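Local structure of predicted protein (Acinetobacter sp. RUH2624, 4MEA) at residues A[31-36]-A[48-53]; A[181-186]-A[244-249]. The protein is a secreted alpha/beta-hydrolase of the Cif family with epoxide hydrolase activity, opening epoxide rings by hydrolysis, and is regarded as a virulence factor. One frame throughout, in Å; residues are numbered along the deposited sequence. Where two conformers were deposited one is given.

Contact 1 of 2, residues A[31-36]-A[48-53]; sequences YAYAKG and KLHYVE
The ring of Tyr33 lies against the side chains of His50 and Val52, laying the loop that leads into strand 37-44 over strand 47-54 of the mixed central sheet of the alpha/beta-hydrolase fold; the distances belong to one of two deposited Tyr33 conformers. Apolar contact comes first. CG2 of Val52 comes obliquely to the CD1-CE1 bond of Tyr33, 3.6 Å from CD1 and 3.7 Å from CE1. Val52 can offer this methyl because CG1 takes the position anti to the backbone N (chi1 173°), while CG2 stands beside it; Met78 and Trp71 also pack on Val52.

The aromatic pair is looser. Tyr33 and His50 approach from opposite directions and meet rim to rim, centroids 5.9 Å apart and planes inclined by 50°, so neither ring covers the other. CE1 of Tyr33 lies 4.0 Å from CE1 of His50, and the phenol oxygen arrives obliquely to the imidazole.

Polar ends are satisfied by third parties. Although OH of Tyr33 is 3.5 Å from NE2 of His50, it hydrogen-bonds to NE2 of Gln97; the imidazole bonds to Asp91 through ND1 and to Ser39 through NE2, two anchors that fix its rotation. Above one face of the Tyr33 ring, offset toward the rim, sits the carbonyl oxygen of Tyr31.

No direct hydrogen bond joins the two segments, and solvent supplies the remaining link. Glu53 directs its CB away from the loop, and its carboxylate forms salt bridges with Lys40 and Lys86; its carbonyl O is what comes near O of Gly36. One water donates to both carbonyls, firmly to O of Gly36 at 2.8 Å and only weakly to O of Glu53 at 3.4 Å.

Contact 2 of 2, residues A[181-186]-A[244-249]; sequences WHFGYF and RSHADS
With CG anti to its carbonyl carbon (chi1 -66°), Phe183 swings its ring off helix 181-185 until CD1 and CE1 reach the imidazole of His246. The histidine leaves its own helix with a less usual chi1 of -94°, which lies away from the staggered positions, and its ND1-CE1 side is the part that meets the phenylalanine. The closest approach is 3.5 Å from CE1 of Phe183 to CE1 of His246, matched by 3.5 Å from CD1 of Phe183 to ND1 of His246. That imidazole carbon sits at the edge of the phenyl ring, near its plane, but the planes are 62° apart and the phenylalanine reaches the imidazole obliquely, so the pair is neither a stack nor a true edge-to-face contact. A face of the Phe183 ring carries CE1 of His182, 3.5 Å above the plane and offset toward the rim.

Two waters bridge the segments. One molecule donates to O of Phe183 and lies 2.9 Å from ND1 of His246, in the imidazole plane, while NE2 of the same ring bonds to Thr138. Both ring nitrogens therefore have partners, which restrains the rotation of this buried group. A second water donates to O of Phe186 at 2.7 Å and accepts from NH1 of Arg244 at 2.8 Å, lying in the guanidinium plane; NH2 of that arginine forms a salt bridge with Asp104.

Tyr172 of the second subunit packs on both Phe183 and His246, so the pair also borders the dimer contact. Between sheet strands 151-157 and 267-272 the chain is largely helical; 181-186 lies in this part and 244-249 probably near its return to the core, so the contact appears to join cap and core of an alpha/beta-hydrolase.

Contacts 1 and 2 lie on opposite sides of the chain's centre, with centres 29 Å apart and nearest atoms about 15 Å apart, and they share no helix or strand. Both are mostly buried, yet contact 1 has an exposed end at Gly36, whereas the two residues that touch in contact 2 are both buried. Contact 1 sets a loop on a strand of the central sheet and lies clear of the second subunit; contact 2 joins two helices within reach of it. Each lacks a direct hydrogen bond and pairs a histidine with another aromatic ring, but a valine methyl adds to the first, with one bridging water, weak at Glu53, while the second has two.

Contact 1 of 2, residues A[31-36]-A[48-53]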
# COMPACT_ATOMS: atom_id res chain seq x y z
N TYR A 31 4.61 -9.06 -28.26
CA TYR A 31 4.93 -8.86 -29.67
C TYR A 31 4.61 -10.11 -30.49
O TYR A 31 4.77 -10.10 -31.71
CB TYR A 31 6.42 -8.52 -29.84
CG TYR A 31 6.90 -7.42 -28.92
CD1 TYR A 31 6.63 -6.08 -29.20
CD2 TYR A 31 7.65 -7.72 -27.78
CE1 TYR A 31 7.08 -5.07 -28.36
CE2 TYR A 31 8.11 -6.71 -26.93
CZ TYR A 31 7.81 -5.39 -27.23
OH TYR A 31 8.25 -4.38 -26.40
N ALA A 32 4.18 -11.17 -29.82
CA ALA A 32 3.88 -12.43 -30.50
C ALA A 32 2.39 -12.59 -30.73
O ALA A 32 1.60 -12.59 -29.79
CB ALA A 32 4.43 -13.62 -29.72
N TYR A 33 1.99 -12.70 -31.99
CA TYR A 33 0.58 -12.86 -32.38
C TYR A 33 0.41 -14.16 -33.18
O TYR A 33 1.15 -14.37 -34.13
CB TYR A 33 0.17 -11.66 -33.26
CG TYR A 33 0.84 -10.35 -32.87
CD1 TYR A 33 0.40 -9.63 -31.76
CD2 TYR A 33 1.91 -9.84 -33.59
CE1 TYR A 33 1.01 -8.44 -31.39
CE2 TYR A 33 2.53 -8.65 -33.22
CZ TYR A 33 2.06 -7.95 -32.12
OH TYR A 33 2.66 -6.78 -31.73
N ALA A 34 -0.55 -15.00 -32.81
CA ALA A 34 -0.74 -16.28 -33.50
C ALA A 34 -1.30 -16.11 -34.91
O ALA A 34 -1.91 -15.08 -35.23
CB ALA A 34 -1.61 -17.21 -32.67
N LYS A 35 -1.09 -17.11 -35.76
CA LYS A 35 -1.62 -17.08 -37.12
C LYS A 35 -3.12 -16.82 -37.07
O LYS A 35 -3.85 -17.45 -36.29
CB LYS A 35 -1.35 -18.39 -37.85
CG LYS A 35 -1.81 -18.39 -39.31
CD LYS A 35 -1.91 -19.79 -39.88
CE LYS A 35 -3.09 -20.55 -39.27
NZ LYS A 35 -3.26 -21.89 -39.89
N GLY A 36 -3.59 -15.89 -37.90
CA GLY A 36 -4.98 -15.48 -37.89
C GLY A 36 -5.15 -14.09 -37.31
O GLY A 36 -6.14 -13.42 -37.57
N LYS A 48 -2.08 7.18 -30.03
CA LYS A 48 -1.91 6.02 -30.89
C LYS A 48 -2.11 4.72 -30.11
O LYS A 48 -1.29 4.36 -29.25
CB LYS A 48 -0.54 6.03 -31.58
CG LYS A 48 -0.44 4.99 -32.71
CD LYS A 48 0.87 5.09 -33.46
CE LYS A 48 0.93 6.36 -34.30
NZ LYS A 48 2.15 6.38 -35.16
N LEU A 49 -3.20 4.02 -30.41
CA LEU A 49 -3.49 2.75 -29.74
C LEU A 49 -2.99 1.57 -30.56
O LEU A 49 -3.11 1.54 -31.79
CB LEU A 49 -5.00 2.61 -29.50
CG LEU A 49 -5.73 3.67 -28.69
CD1 LEU A 49 -7.22 3.42 -28.77
CD2 LEU A 49 -5.27 3.69 -27.23
N HIS A 50 -2.42 0.59 -29.87
CA HIS A 50 -2.10 -0.69 -30.49
C HIS A 50 -3.25 -1.66 -30.25
O HIS A 50 -3.85 -1.69 -29.17
CB HIS A 50 -0.79 -1.26 -29.93
CG HIS A 50 -0.51 -2.67 -30.35
ND1 HIS A 50 -0.50 -3.73 -29.47
CD2 HIS A 50 -0.21 -3.19 -31.57
CE1 HIS A 50 -0.22 -4.84 -30.12
NE2 HIS A 50 -0.04 -4.55 -31.39
N TYR A 51 -3.58 -2.46 -31.25
CA TYR A 51 -4.55 -3.52 -31.05
C TYR A 51 -4.21 -4.71 -31.92
O TYR A 51 -3.38 -4.62 -32.83
CB TYR A 51 -5.97 -3.02 -31.34
CG TYR A 51 -6.25 -2.64 -32.79
CD1 TYR A 51 -6.92 -3.52 -33.64
CD2 TYR A 51 -5.87 -1.40 -33.29
CE1 TYR A 51 -7.19 -3.18 -34.96
CE2 TYR A 51 -6.13 -1.05 -34.62
CZ TYR A 51 -6.80 -1.95 -35.44
OH TYR A 51 -7.07 -1.62 -36.75
N VAL A 52 -4.86 -5.82 -31.62
CA VAL A 52 -4.71 -7.06 -32.36
C VAL A 52 -6.11 -7.54 -32.69
O VAL A 52 -7.00 -7.50 -31.85
CB VAL A 52 -3.97 -8.12 -31.51
CG1 VAL A 52 -3.95 -9.47 -32.21
CG2 VAL A 52 -2.55 -7.64 -31.20
N GLU A 53 -6.32 -7.97 -33.93
CA GLU A 53 -7.64 -8.43 -34.34
C GLU A 53 -7.56 -9.71 -35.16
O GLU A 53 -6.53 -10.05 -35.73
CB GLU A 53 -8.38 -7.34 -35.12
CG GLU A 53 -7.81 -7.09 -36.50
CD GLU A 53 -8.49 -5.94 -37.22
OE1 GLU A 53 -7.91 -5.45 -38.21
OE2 GLU A 53 -9.59 -5.52 -36.81
O HOH W 1 -5.90 -11.01 -38.90

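Contact 2 of 2, residues A[181-186]-A[244-249]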
# COMPACT_ATOMS: atom_id res chain seq x y z
N TRP A 181 -4.55 -1.68 -0.54
CA TRP A 181 -3.19 -1.14 -0.38
C TRP A 181 -2.57 -0.65 -1.69
O TRP A 181 -1.96 0.43 -1.72
CB TRP A 181 -2.24 -2.09 0.39
CG TRP A 181 -1.50 -3.12 -0.46
CD1 TRP A 181 -1.83 -4.45 -0.61
CD2 TRP A 181 -0.30 -2.92 -1.23
NE1 TRP A 181 -0.93 -5.07 -1.45
CE2 TRP A 181 0.02 -4.16 -1.84
CE3 TRP A 181 0.53 -1.81 -1.47
CZ2 TRP A 181 1.13 -4.32 -2.68
CZ3 TRP A 181 1.63 -1.98 -2.30
CH2 TRP A 181 1.92 -3.22 -2.90
N HIS A 182 -2.75 -1.39 -2.77
CA HIS A 182 -2.10 -0.97 -4.00
C HIS A 182 -2.73 0.31 -4.59
O HIS A 182 -2.05 1.06 -5.28
CB HIS A 182 -2.01 -2.10 -5.03
CG HIS A 182 -3.29 -2.35 -5.77
ND1 HIS A 182 -4.37 -2.98 -5.20
CD2 HIS A 182 -3.65 -2.06 -7.04
CE1 HIS A 182 -5.35 -3.06 -6.09
NE2 HIS A 182 -4.93 -2.51 -7.22
N PHE A 183 -4.00 0.57 -4.30
CA PHE A 183 -4.61 1.80 -4.80
C PHE A 183 -3.90 3.01 -4.19
O PHE A 183 -3.80 4.07 -4.82
CB PHE A 183 -6.12 1.86 -4.52
CG PHE A 183 -6.93 0.82 -5.26
CD1 PHE A 183 -7.20 0.95 -6.61
CD2 PHE A 183 -7.45 -0.28 -4.59
CE1 PHE A 183 -7.96 0.01 -7.30
CE2 PHE A 183 -8.21 -1.23 -5.27
CZ PHE A 183 -8.46 -1.08 -6.63
N GLY A 184 -3.41 2.85 -2.96
CA GLY A 184 -2.64 3.91 -2.31
C GLY A 184 -1.20 3.99 -2.79
O GLY A 184 -0.72 5.06 -3.15
N TYR A 185 -0.51 2.86 -2.76
CA TYR A 185 0.89 2.83 -3.19
C TYR A 185 1.05 3.35 -4.62
O TYR A 185 1.95 4.15 -4.90
CB TYR A 185 1.46 1.41 -3.06
CG TYR A 185 2.89 1.22 -3.57
CD1 TYR A 185 3.94 2.01 -3.08
CD2 TYR A 185 3.19 0.24 -4.50
CE1 TYR A 185 5.25 1.82 -3.53
CE2 TYR A 185 4.49 0.05 -4.95
CZ TYR A 185 5.51 0.84 -4.48
OH TYR A 185 6.80 0.64 -4.92
N PHE A 186 0.16 2.92 -5.52
CA PHE A 186 0.25 3.29 -6.93
C PHE A 186 -0.09 4.77 -7.20
O PHE A 186 0.19 5.28 -8.28
CB PHE A 186 -0.62 2.38 -7.81
CG PHE A 186 -0.13 0.95 -7.91
CD1 PHE A 186 1.13 0.59 -7.45
CD2 PHE A 186 -0.92 -0.03 -8.50
CE1 PHE A 186 1.58 -0.73 -7.57
CE2 PHE A 186 -0.48 -1.36 -8.61
CZ PHE A 186 0.77 -1.70 -8.15
N ARG A 244 -3.73 7.27 -9.98
CA ARG A 244 -3.85 8.69 -9.60
C ARG A 244 -5.22 9.23 -9.98
O ARG A 244 -5.78 10.09 -9.29
CB ARG A 244 -2.78 9.55 -10.29
CG ARG A 244 -1.36 9.22 -9.90
CD ARG A 244 -0.36 10.21 -10.52
NE ARG A 244 -0.17 10.07 -11.96
CZ ARG A 244 0.65 9.18 -12.53
NH1 ARG A 244 1.33 8.31 -11.79
NH2 ARG A 244 0.77 9.15 -13.86
N SER A 245 -5.75 8.73 -11.09
CA SER A 245 -7.01 9.23 -11.62
C SER A 245 -8.25 8.54 -11.05
O SER A 245 -9.36 8.84 -11.47
CB SER A 245 -7.03 9.09 -13.15
OG SER A 245 -6.19 10.04 -13.77
N HIS A 246 -8.06 7.62 -10.11
CA HIS A 246 -9.21 6.85 -9.60
C HIS A 246 -10.26 7.71 -8.88
O HIS A 246 -11.46 7.43 -8.97
CB HIS A 246 -8.75 5.68 -8.71
CG HIS A 246 -8.60 4.38 -9.44
ND1 HIS A 246 -7.69 3.42 -9.07
CD2 HIS A 246 -9.27 3.86 -10.50
CE1 HIS A 246 -7.79 2.37 -9.87
NE2 HIS A 246 -8.75 2.62 -10.75
N ALA A 247 -9.84 8.75 -8.17
CA ALA A 247 -10.82 9.58 -7.47
C ALA A 247 -11.73 10.23 -8.51
O ALA A 247 -12.94 10.35 -8.30
CB ALA A 247 -10.14 10.63 -6.59
N ASP A 248 -11.15 10.62 -9.65
CA ASP A 248 -11.93 11.17 -10.76
C ASP A 248 -12.89 10.14 -11.36
O ASP A 248 -14.06 10.44 -11.61
CB ASP A 248 -11.01 11.67 -11.87
CG ASP A 248 -10.39 13.01 -11.55
OD1 ASP A 248 -10.86 13.67 -10.61
OD2 ASP A 248 -9.45 13.41 -12.27
N SER A 249 -12.38 8.94 -11.62
CA SER A 249 -13.18 7.88 -12.21
C SER A 249 -14.34 7.54 -11.28
O SER A 249 -15.44 7.23 -11.74
CB SER A 249 -12.31 6.63 -12.45
OG SER A 249 -11.25 6.90 -13.37
O HOH W 2 -5.93 4.45 -7.00
O HOH W 3 1.32 7.66 -9.03